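Local coordinates for acetyltransferase, GNAT family (Streptococcus agalactiae 2603V/R, PDB 2Q7B), which probably transfers an acetyl group to an amino nitrogen of a substrate, as other members of the GNAT acetyltransferase family do, at residues I22-E26 with Q67-F73. Numbering follows the deposited sequence.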
ATOM      1  N   ILE A  22      16.681 -13.642  -3.953  1.00 36.21           N
ATOM      2  CA  ILE A  22      15.546 -13.313  -4.794  1.00 36.37           C
ATOM      3  C   ILE A  22      14.662 -14.529  -4.752  1.00 37.37           C
ATOM      4  O   ILE A  22      15.139 -15.640  -4.931  1.00 35.56           O
ATOM      5  CB  ILE A  22      15.943 -13.044  -6.254  1.00 35.13           C
ATOM      6  CG1 ILE A  22      16.731 -11.731  -6.342  1.00 34.17           C
ATOM      7  CG2 ILE A  22      14.695 -13.006  -7.158  1.00 33.49           C
ATOM      8  CD1 ILE A  22      17.432 -11.542  -7.665  1.00 36.98           C
ATOM      9  N   LYS A  23      13.374 -14.338  -4.501  1.00 39.58           N
ATOM     10  CA  LYS A  23      12.472 -15.466  -4.488  1.00 38.73           C
ATOM     11  C   LYS A  23      11.074 -15.138  -4.935  1.00 36.46           C
ATOM     12  O   LYS A  23      10.698 -13.986  -5.014  1.00 35.55           O
ATOM     13  CB  LYS A  23      12.497 -16.144  -3.121  1.00 41.57           C
ATOM     14  CG  LYS A  23      11.997 -15.372  -1.934  1.00 46.17           C
ATOM     15  CD  LYS A  23      12.365 -16.198  -0.689  1.00 54.71           C
ATOM     16  CE  LYS A  23      11.546 -15.854   0.542  1.00 60.59           C
ATOM     17  NZ  LYS A  23      11.997 -16.657   1.722  1.00 65.94           N
ATOM     18  N   GLU A  24      10.320 -16.183  -5.272  1.00 36.00           N
ATOM     19  CA  GLU A  24       8.943 -16.028  -5.707  1.00 36.63           C
ATOM     20  C   GLU A  24       8.115 -15.490  -4.550  1.00 34.72           C
ATOM     21  O   GLU A  24       8.324 -15.889  -3.406  1.00 35.23           O
ATOM     22  CB  GLU A  24       8.387 -17.364  -6.202  1.00 36.57           C
ATOM     23  CG  GLU A  24       9.053 -17.820  -7.493  1.00 38.38           C
ATOM     24  CD  GLU A  24       8.747 -19.258  -7.869  1.00 42.70           C
ATOM     25  OE1 GLU A  24       7.802 -19.862  -7.299  1.00 46.52           O
ATOM     26  OE2 GLU A  24       9.469 -19.778  -8.752  1.00 48.20           O
ATOM     27  N   TYR A  25       7.206 -14.564  -4.842  1.00 34.68           N
ATOM     28  CA  TYR A  25       6.358 -13.981  -3.808  1.00 35.65           C
ATOM     29  C   TYR A  25       5.465 -15.060  -3.146  1.00 35.43           C
ATOM     30  O   TYR A  25       5.037 -16.007  -3.798  1.00 36.15           O
ATOM     31  CB  TYR A  25       5.501 -12.827  -4.374  1.00 36.91           C
ATOM     32  CG  TYR A  25       4.584 -12.215  -3.331  1.00 40.07           C
ATOM     33  CD1 TYR A  25       5.035 -11.197  -2.490  1.00 42.23           C
ATOM     34  CD2 TYR A  25       3.279 -12.682  -3.154  1.00 35.92           C
ATOM     35  CE1 TYR A  25       4.217 -10.659  -1.495  1.00 41.39           C
ATOM     36  CE2 TYR A  25       2.443 -12.128  -2.169  1.00 38.38           C
ATOM     37  CZ  TYR A  25       2.934 -11.121  -1.336  1.00 42.15           C
ATOM     38  OH  TYR A  25       2.133 -10.581  -0.338  1.00 47.80           O
ATOM     39  N   GLU A  26       5.264 -14.939  -1.837  1.00 36.36           N
ATOM     40  CA  GLU A  26       4.341 -15.776  -1.069  1.00 37.91           C
ATOM     41  C   GLU A  26       3.585 -14.817  -0.158  1.00 36.68           C
ATOM     42  O   GLU A  26       4.174 -13.863   0.355  1.00 35.19           O
ATOM     43  CB  GLU A  26       5.053 -16.772  -0.175  1.00 38.67           C
ATOM     44  CG  GLU A  26       6.032 -17.706  -0.845  1.00 49.94           C
ATOM     45  CD  GLU A  26       6.672 -18.656   0.159  1.00 45.90           C
ATOM     46  OE1 GLU A  26       5.919 -19.322   0.906  1.00 60.25           O
ATOM     47  OE2 GLU A  26       7.919 -18.721   0.197  1.00 61.48           O
ATOM     48  N   GLN A  67       0.655 -15.461 -10.486  1.00 33.66           N
ATOM     49  CA  GLN A  67       1.084 -16.834 -10.261  1.00 33.64           C
ATOM     50  C   GLN A  67       0.143 -17.936 -10.722  1.00 33.13           C
ATOM     51  O   GLN A  67       0.607 -18.945 -11.222  1.00 33.03           O
ATOM     52  CB  GLN A  67       1.489 -17.004  -8.793  1.00 32.50           C
ATOM     53  CG  GLN A  67       2.667 -16.095  -8.423  1.00 32.08           C
ATOM     54  CD  GLN A  67       2.977 -16.094  -6.940  1.00 35.01           C
ATOM     55  OE1 GLN A  67       2.067 -16.137  -6.107  1.00 37.20           O
ATOM     56  NE2 GLN A  67       4.263 -16.018  -6.603  1.00 31.66           N
ATOM     57  N   ASN A  68      -1.163 -17.737 -10.571  1.00 34.88           N
ATOM     58  CA  ASN A  68      -2.144 -18.720 -11.001  1.00 35.70           C
ATOM     59  C   ASN A  68      -2.437 -18.655 -12.493  1.00 35.44           C
ATOM     60  O   ASN A  68      -3.151 -19.504 -13.004  1.00 37.15           O
ATOM     61  CB  ASN A  68      -3.445 -18.583 -10.200  1.00 36.76           C
ATOM     62  CG  ASN A  68      -3.273 -18.969  -8.730  1.00 41.53           C
ATOM     63  OD1 ASN A  68      -2.269 -19.575  -8.336  1.00 42.07           O
ATOM     64  ND2 ASN A  68      -4.266 -18.631  -7.918  1.00 47.97           N
ATOM     65  N   ARG A  69      -1.888 -17.663 -13.190  1.00 34.20           N
ATOM     66  CA  ARG A  69      -2.111 -17.521 -14.623  1.00 33.69           C
ATOM     67  C   ARG A  69      -0.818 -17.627 -15.418  1.00 32.07           C
ATOM     68  O   ARG A  69      -0.616 -16.878 -16.355  1.00 33.73           O
ATOM     69  CB  ARG A  69      -2.812 -16.188 -14.904  1.00 34.26           C
ATOM     70  CG  ARG A  69      -4.149 -16.040 -14.175  1.00 35.03           C
ATOM     71  CD  ARG A  69      -4.947 -14.880 -14.747  1.00 37.96           C
ATOM     72  NE  ARG A  69      -4.277 -13.593 -14.553  1.00 45.91           N
ATOM     73  CZ  ARG A  69      -4.614 -12.450 -15.164  1.00 49.96           C
ATOM     74  NH1 ARG A  69      -5.624 -12.404 -16.027  1.00 54.39           N
ATOM     75  NH2 ARG A  69      -3.935 -11.329 -14.918  1.00 42.06           N
ATOM     76  N   LYS A  70       0.051 -18.564 -15.029  1.00 32.53           N
ATOM     77  CA  LYS A  70       1.321 -18.854 -15.719  1.00 32.30           C
ATOM     78  C   LYS A  70       2.324 -17.691 -15.767  1.00 32.77           C
ATOM     79  O   LYS A  70       3.231 -17.649 -16.615  1.00 30.98           O
ATOM     80  CB  LYS A  70       1.048 -19.408 -17.119  1.00 34.41           C
ATOM     81  CG  LYS A  70       0.240 -20.691 -17.095  1.00 35.29           C
ATOM     82  CD  LYS A  70      -0.148 -21.118 -18.496  1.00 41.36           C
ATOM     83  CE  LYS A  70      -1.065 -22.311 -18.468  1.00 45.41           C
ATOM     84  NZ  LYS A  70      -1.692 -22.536 -19.812  1.00 50.07           N
ATOM     85  N   GLY A  71       2.162 -16.755 -14.835  1.00 30.18           N
ATOM     86  CA  GLY A  71       3.067 -15.644 -14.710  1.00 30.95           C
ATOM     87  C   GLY A  71       3.824 -15.872 -13.414  1.00 31.52           C
ATOM     88  O   GLY A  71       3.782 -16.952 -12.834  1.00 29.34           O
ATOM     89  N   GLN A  72       4.507 -14.849 -12.947  1.00 31.18           N
ATOM     90  CA  GLN A  72       5.263 -14.986 -11.734  1.00 33.18           C
ATOM     91  C   GLN A  72       5.579 -13.596 -11.201  1.00 32.90           C
ATOM     92  O   GLN A  72       5.441 -12.593 -11.914  1.00 32.56           O
ATOM     93  CB  GLN A  72       6.500 -15.872 -11.999  1.00 33.28           C
ATOM     94  CG  GLN A  72       7.247 -16.346 -10.773  1.00 39.38           C
ATOM     95  CD  GLN A  72       6.336 -16.920  -9.724  1.00 35.26           C
ATOM     96  OE1 GLN A  72       5.922 -16.211  -8.804  1.00 33.50           O
ATOM     97  NE2 GLN A  72       5.969 -18.172  -9.880  1.00 32.68           N
ATOM     98  N   PHE A  73       5.906 -13.536  -9.916  1.00 35.48           N
ATOM     99  CA  PHE A  73       6.237 -12.296  -9.240  1.00 33.75           C
ATOM    100  C   PHE A  73       7.384 -12.612  -8.292  1.00 34.29           C
ATOM    101  O   PHE A  73       7.260 -13.494  -7.453  1.00 34.11           O
ATOM    102  CB  PHE A  73       5.031 -11.736  -8.474  1.00 35.23           C
ATOM    103  CG  PHE A  73       5.161 -10.269  -8.113  1.00 33.02           C
ATOM    104  CD1 PHE A  73       6.064  -9.843  -7.146  1.00 35.15           C
ATOM    105  CD2 PHE A  73       4.368  -9.315  -8.732  1.00 34.88           C
ATOM    106  CE1 PHE A  73       6.185  -8.486  -6.831  1.00 35.31           C
ATOM    107  CE2 PHE A  73       4.475  -7.984  -8.418  1.00 32.91           C
ATOM    108  CZ  PHE A  73       5.401  -7.563  -7.472  1.00 35.35           C
TER
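Tyr25, just after the edge strand 20-24, and Phe73 of strand 72-78 pair where the antiparallel pairing of the two strands ends, and the amide of Gln67, from the end of helix 62-67, extends the backbone bonding there. The evidence for the sheet bond is Tyr25 N to Phe73 O at 2.8 Å, nearly straight at the hydrogen. Glu24 CA adds a weaker CH...O approach to the same oxygen. Past this point the Gln67 amide takes over: NE2 gives a nearly straight bond (178°) of 2.9 Å to Tyr25 O, which lies in the amide plane, although the donor is tilted from the plane of that carbonyl. The other NE2 hydrogen goes to Gln72 OE1 at 2.8 Å. That oxygen also accepts from Phe73 N at 2.9 Å, an approach made possible by the bend of the Gln72 chain at chi2 (48°), which turns OE1 back to the backbone N of the next residue. The Glu24 carboxylate stacks on this amide with the planes 13° apart, and Glu24 CG lies 3.6 Å from Gln72 CD. On the apolar side, Tyr25 CB meets Phe73 CD1 obliquely at 4.1 Å, and both side chains also pack on Ile62 of helix 62-67. Three bonds, one of them shared by the two amides, should fix the rotation of both glutamine amides, so that side-chain chemistry ties the helix end to the start of strand 72-78 and to the residue that follows strand 20-24.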